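PDB 4FZR: SsfS6, which is a member of the GT-B clan of glycosyltransferase-like proteins, built from two domains that each carry a parallel beta-sheet between helices. Local coordinates for residues T129-L134 with L154-L159; D215-W220 with L294-P299. All blocks are in the same frame, centred on the assembly; numbering follows the deposited sequence.

Contact 1. Residues T129-L134 with L154-L159; sequences TETYSL and LASPEL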
loop_
_atom_site.group_PDB
_atom_site.type_symbol
_atom_site.label_atom_id
_atom_site.label_comp_id
_atom_site.label_asym_id
_atom_site.label_seq_id
_atom_site.Cartn_x
_atom_site.Cartn_y
_atom_site.Cartn_z
ATOM N N THR A 129 -1.002 -16.272 5.207
ATOM C CA THR A 129 -0.812 -16.957 3.939
ATOM C C THR A 129 -2.126 -17.225 3.210
ATOM O O THR A 129 -3.214 -17.037 3.753
ATOM C CB THR A 129 -0.082 -18.294 4.161
ATOM O OG1 THR A 129 0.365 -18.818 2.906
ATOM C CG2 THR A 129 -0.999 -19.296 4.841
ATOM N N GLU A 130 -2.000 -17.656 1.962
ATOM C CA GLU A 130 -3.138 -18.006 1.127
ATOM C C GLU A 130 -3.355 -19.521 1.194
ATOM O O GLU A 130 -2.398 -20.283 1.312
ATOM C CB GLU A 130 -2.872 -17.534 -0.303
ATOM C CG GLU A 130 -3.886 -17.964 -1.325
ATOM C CD GLU A 130 -3.424 -19.172 -2.112
ATOM O OE1 GLU A 130 -2.244 -19.204 -2.519
ATOM O OE2 GLU A 130 -4.239 -20.095 -2.316
ATOM N N THR A 131 -4.612 -19.951 1.136
ATOM C CA THR A 131 -4.965 -21.346 1.421
ATOM C C THR A 131 -4.158 -22.407 0.658
ATOM O O THR A 131 -3.963 -23.510 1.161
ATOM C CB THR A 131 -6.479 -21.610 1.209
ATOM O OG1 THR A 131 -6.735 -23.018 1.287
ATOM C CG2 THR A 131 -6.946 -21.096 -0.138
ATOM N N TYR A 132 -3.688 -22.084 -0.544
ATOM C CA TYR A 132 -2.897 -23.039 -1.326
ATOM C C TYR A 132 -1.391 -22.782 -1.239
ATOM O O TYR A 132 -0.599 -23.544 -1.794
ATOM C CB TYR A 132 -3.334 -23.039 -2.794
ATOM C CG TYR A 132 -4.742 -23.546 -3.037
ATOM C CD1 TYR A 132 -5.384 -24.363 -2.113
ATOM C CD2 TYR A 132 -5.424 -23.209 -4.198
ATOM C CE1 TYR A 132 -6.670 -24.824 -2.341
ATOM C CE2 TYR A 132 -6.704 -23.663 -4.434
ATOM C CZ TYR A 132 -7.323 -24.469 -3.503
ATOM O OH TYR A 132 -8.600 -24.923 -3.742
ATOM N N SER A 133 -0.997 -21.709 -0.561
ATOM C CA SER A 133 0.415 -21.459 -0.277
ATOM C C SER A 133 0.830 -22.218 0.975
ATOM O O SER A 133 0.834 -21.667 2.075
ATOM C CB SER A 133 0.674 -19.965 -0.082
ATOM O OG SER A 133 0.449 -19.244 -1.281
ATOM N N LEU A 134 1.192 -23.484 0.797
ATOM C CA LEU A 134 1.429 -24.385 1.921
ATOM C C LEU A 134 2.806 -24.200 2.554
ATOM O O LEU A 134 3.143 -24.876 3.527
ATOM C CB LEU A 134 1.244 -25.839 1.475
ATOM C CG LEU A 134 -0.178 -26.228 1.063
ATOM C CD1 LEU A 134 -0.247 -27.706 0.687
ATOM C CD2 LEU A 134 -1.164 -25.905 2.180
ATOM N N LEU A 154 -13.673 -17.538 -4.552
ATOM C CA LEU A 154 -15.073 -17.727 -4.202
ATOM C C LEU A 154 -15.255 -19.133 -3.659
ATOM O O LEU A 154 -15.952 -19.344 -2.667
ATOM C CB LEU A 154 -15.970 -17.539 -5.423
ATOM C CG LEU A 154 -16.437 -16.125 -5.767
ATOM C CD1 LEU A 154 -17.355 -16.175 -6.976
ATOM C CD2 LEU A 154 -17.152 -15.481 -4.591
ATOM N N ALA A 155 -14.616 -20.092 -4.319
ATOM C CA ALA A 155 -14.699 -21.486 -3.914
ATOM C C ALA A 155 -13.330 -22.145 -4.019
ATOM O O ALA A 155 -12.681 -22.101 -5.064
ATOM C CB ALA A 155 -15.710 -22.224 -4.768
ATOM N N SER A 156 -12.894 -22.747 -2.919
ATOM C CA SER A 156 -11.597 -23.406 -2.871
ATOM C C SER A 156 -11.766 -24.888 -2.541
ATOM O O SER A 156 -11.880 -25.257 -1.371
ATOM C CB SER A 156 -10.700 -22.730 -1.830
ATOM O OG SER A 156 -10.518 -21.357 -2.134
ATOM N N PRO A 157 -11.791 -25.742 -3.578
ATOM C CA PRO A 157 -11.913 -27.192 -3.394
ATOM C C PRO A 157 -10.994 -27.728 -2.299
ATOM O O PRO A 157 -9.800 -27.425 -2.298
ATOM C CB PRO A 157 -11.480 -27.748 -4.750
ATOM C CG PRO A 157 -11.849 -26.685 -5.724
ATOM C CD PRO A 157 -11.704 -25.371 -5.002
ATOM N N GLU A 158 -11.548 -28.513 -1.379
ATOM C CA GLU A 158 -10.749 -29.136 -0.330
ATOM C C GLU A 158 -9.842 -30.204 -0.937
ATOM O O GLU A 158 -8.855 -30.615 -0.327
ATOM C CB GLU A 158 -11.651 -29.757 0.739
ATOM C CG GLU A 158 -12.354 -31.033 0.294
ATOM C CD GLU A 158 -13.339 -31.558 1.325
ATOM O OE1 GLU A 158 -13.168 -31.257 2.526
ATOM O OE2 GLU A 158 -14.285 -32.271 0.931
ATOM N N LEU A 159 -10.186 -30.647 -2.143
ATOM C CA LEU A 159 -9.403 -31.657 -2.851
ATOM C C LEU A 159 -8.007 -31.154 -3.200
ATOM O O LEU A 159 -7.035 -31.912 -3.151
ATOM C CB LEU A 159 -10.126 -32.090 -4.127
ATOM C CG LEU A 159 -10.883 -33.415 -4.033
ATOM C CD1 LEU A 159 -9.902 -34.573 -3.912
ATOM C CD2 LEU A 159 -11.861 -33.405 -2.864
#
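Thr131 and Ser156, whose CA atoms lie 8.2 Å apart, mark the closest backbone approach here, and that gap is wide enough that side chains must bridge it. Residues 130 to 133 form a type I beta turn at the end of strand 126-130, closed by Ser133 N to Glu130 O at 2.7 Å, and the turn presents Tyr132. With chi1 at -66°, CG of Tyr132 stands opposite its carbonyl carbon and beside its backbone N, which lets the ring reach across. Tyr132 OH donates to Pro157 O at 3.1 Å, coming in at 125° to the C=O and tilted 18° from the carbonyl plane. That oxygen meets the ring at its edge, while Pro157 CD packs against the hydroxyl oxygen OH of Tyr132 at 3.4 Å and Ser156 CB lies oblique to the ring. Thr131 CG2 lies over one ring face, offset toward the rim. The root of the tyrosine is held too: Tyr132 N donates to Glu130 OE2 at 2.7 Å, meeting that oxygen from above the carboxylate plane, and Arg153 forms a salt bridge with the same oxygen. Pro157 is the N-cap of helix 158-167, so the contact joins the end of strand 126-130 to the start of that helix, with Leu97 of helix 93-122 and Asp334 of helix 333-341 packing against the proline.

Contact 2. Residues D215-W220 with L294-P299; sequences DQVPSW and LSAIMP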
loop_
_atom_site.group_PDB
_atom_site.type_symbol
_atom_site.label_atom_id
_atom_site.label_comp_id
_atom_site.label_asym_id
_atom_site.label_seq_id
_atom_site.Cartn_x
_atom_site.Cartn_y
_atom_site.Cartn_z
ATOM N N ASP A 215 -0.884 3.892 -12.278
ATOM C CA ASP A 215 -2.207 4.499 -12.193
ATOM C C ASP A 215 -2.327 5.893 -12.789
ATOM O O ASP A 215 -1.398 6.691 -12.760
ATOM C CB ASP A 215 -2.574 4.628 -10.714
ATOM C CG ASP A 215 -4.059 4.506 -10.457
ATOM O OD1 ASP A 215 -4.801 5.454 -10.783
ATOM O OD2 ASP A 215 -4.474 3.469 -9.900
ATOM N N GLN A 216 -3.509 6.159 -13.325
ATOM C CA GLN A 216 -4.067 7.497 -13.401
ATOM C C GLN A 216 -5.502 7.289 -13.833
ATOM O O GLN A 216 -5.784 7.165 -15.021
ATOM C CB GLN A 216 -3.344 8.403 -14.389
ATOM C CG GLN A 216 -4.130 9.672 -14.628
ATOM C CD GLN A 216 -3.319 10.778 -15.256
ATOM O OE1 GLN A 216 -2.096 10.832 -15.123
ATOM N NE2 GLN A 216 -4.003 11.677 -15.950
ATOM N N VAL A 217 -6.393 7.193 -12.852
ATOM C CA VAL A 217 -7.804 6.943 -13.119
ATOM C C VAL A 217 -8.213 7.772 -14.330
ATOM O O VAL A 217 -8.491 8.968 -14.205
ATOM C CB VAL A 217 -8.700 7.328 -11.925
ATOM C CG1 VAL A 217 -10.128 6.861 -12.169
ATOM C CG2 VAL A 217 -8.166 6.736 -10.620
ATOM N N PRO A 218 -8.249 7.137 -15.512
ATOM C CA PRO A 218 -8.371 7.886 -16.768
ATOM C C PRO A 218 -9.564 8.831 -16.786
ATOM O O PRO A 218 -10.495 8.682 -15.995
ATOM C CB PRO A 218 -8.508 6.789 -17.834
ATOM C CG PRO A 218 -8.853 5.545 -17.097
ATOM C CD PRO A 218 -8.259 5.680 -15.733
ATOM N N SER A 219 -9.515 9.804 -17.688
ATOM C CA SER A 219 -10.538 10.836 -17.778
ATOM C C SER A 219 -11.942 10.249 -17.709
ATOM O O SER A 219 -12.657 10.436 -16.727
ATOM C CB SER A 219 -10.372 11.614 -19.084
ATOM O OG SER A 219 -11.474 12.475 -19.312
ATOM N N TRP A 220 -12.315 9.530 -18.763
ATOM C CA TRP A 220 -13.677 9.025 -18.944
ATOM C C TRP A 220 -14.295 8.341 -17.723
ATOM O O TRP A 220 -15.518 8.274 -17.610
ATOM C CB TRP A 220 -13.729 8.076 -20.147
ATOM C CG TRP A 220 -12.547 7.159 -20.261
ATOM C CD1 TRP A 220 -11.361 7.426 -20.882
ATOM C CD2 TRP A 220 -12.439 5.826 -19.748
ATOM N NE1 TRP A 220 -10.521 6.345 -20.784
ATOM C CE2 TRP A 220 -11.159 5.348 -20.092
ATOM C CE3 TRP A 220 -13.299 4.989 -19.029
ATOM C CZ2 TRP A 220 -10.719 4.074 -19.745
ATOM C CZ3 TRP A 220 -12.859 3.723 -18.683
ATOM C CH2 TRP A 220 -11.580 3.279 -19.042
ATOM N N LEU A 294 -8.100 -1.632 -12.474
ATOM C CA LEU A 294 -9.343 -2.350 -12.719
ATOM C C LEU A 294 -10.395 -2.030 -11.659
ATOM O O LEU A 294 -11.575 -1.875 -11.978
ATOM C CB LEU A 294 -9.092 -3.858 -12.786
ATOM C CG LEU A 294 -10.182 -4.664 -13.496
ATOM C CD1 LEU A 294 -10.493 -4.088 -14.878
ATOM C CD2 LEU A 294 -9.774 -6.123 -13.616
ATOM N N SER A 295 -9.965 -1.932 -10.404
ATOM C CA SER A 295 -10.863 -1.597 -9.300
ATOM C C SER A 295 -11.358 -0.150 -9.321
ATOM O O SER A 295 -12.345 0.175 -8.662
ATOM C CB SER A 295 -10.192 -1.897 -7.952
ATOM O OG SER A 295 -8.854 -1.420 -7.894
ATOM N N ALA A 296 -10.680 0.711 -10.071
ATOM C CA ALA A 296 -11.063 2.121 -10.148
ATOM C C ALA A 296 -11.867 2.416 -11.411
ATOM O O ALA A 296 -12.618 3.389 -11.471
ATOM C CB ALA A 296 -9.830 3.002 -10.094
ATOM N N ILE A 297 -11.693 1.567 -12.419
ATOM C CA ILE A 297 -12.406 1.696 -13.687
ATOM C C ILE A 297 -13.764 1.004 -13.602
ATOM O O ILE A 297 -14.667 1.276 -14.392
ATOM C CB ILE A 297 -11.597 1.059 -14.838
ATOM C CG1 ILE A 297 -12.312 1.238 -16.178
ATOM C CG2 ILE A 297 -11.369 -0.417 -14.571
ATOM C CD1 ILE A 297 -11.699 0.430 -17.294
HETATM N N MSE A 298 -13.901 0.116 -12.623
HETATM C CA MSE A 298 -15.082 -0.732 -12.504
HETATM C C MSE A 298 -16.396 0.051 -12.457
HETATM O O MSE A 298 -17.349 -0.295 -13.158
HETATM C CB MSE A 298 -14.959 -1.627 -11.266
HETATM C CG MSE A 298 -15.841 -2.858 -11.305
HETATM SE SE MSE A 298 -15.442 -4.004 -12.830
HETATM C CE MSE A 298 -13.629 -4.550 -12.353
ATOM N N PRO A 299 -16.458 1.107 -11.630
ATOM C CA PRO A 299 -17.707 1.872 -11.529
ATOM C C PRO A 299 -18.182 2.426 -12.870
ATOM O O PRO A 299 -19.372 2.699 -13.037
ATOM C CB PRO A 299 -17.336 3.027 -10.593
ATOM C CG PRO A 299 -16.178 2.526 -9.801
ATOM C CD PRO A 299 -15.414 1.632 -10.730
#
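Trp220 and Ile297 make the tight half of this contact, which in the two-domain GT-B fold brings the chain beyond the N-terminal sheet against helix 294-297 beside the C-terminal sheet. The evidence is the six-membered ring of the indole: Trp220 CH2 lies 3.3 Å from Ile297 CD1, with that methyl at the ring edge and in its plane. Ile297 CG1 adds a second approach, 3.6 Å from Trp220 CZ3. The isoleucine reaches the ring because CG1 extends anti to the backbone N (chi1 -178°) and the chain stays extended to CD1. Pro218 CG rests on one indole face of Trp220, 3.5 Å above its plane, and Phe292 meets the tryptophan edge-to-face, which probably limits the ring's rotation. The other half is looser. Val217 and Ala296 have the nearest CA atoms, 6.5 Å apart, yet meet through methyl groups alone, and no hydrogen bond crosses between the segments. Toward this end the surroundings become an interface: Leu47 of the second subunit packs on Val217, and Arg40 of that subunit on Ser295. At the loose end, Val217 CG2 stands 4.1 Å from Ala296 CB.

In the fold
Contact 1 and contact 2 are separate in space and in series along the chain: their centres are 30 Å apart, their nearest atoms about 13 Å, and they do not touch. The centre of contact 1 lies 10 Å from the centre of the chain. Both its segments belong to the N-terminal domain, but helices 310-318 and 333-341 of the C-terminal domain also pack on 154-159, placing it beside the junction between the two halves. The centre of contact 2 lies 20 Å from the chain centre, and its segments come one from each half. Helix 310-318 is common ground, since it touches Leu154 from one contact and both Leu294 and Met298 from the other. The second subunit reaches contact 2 alone.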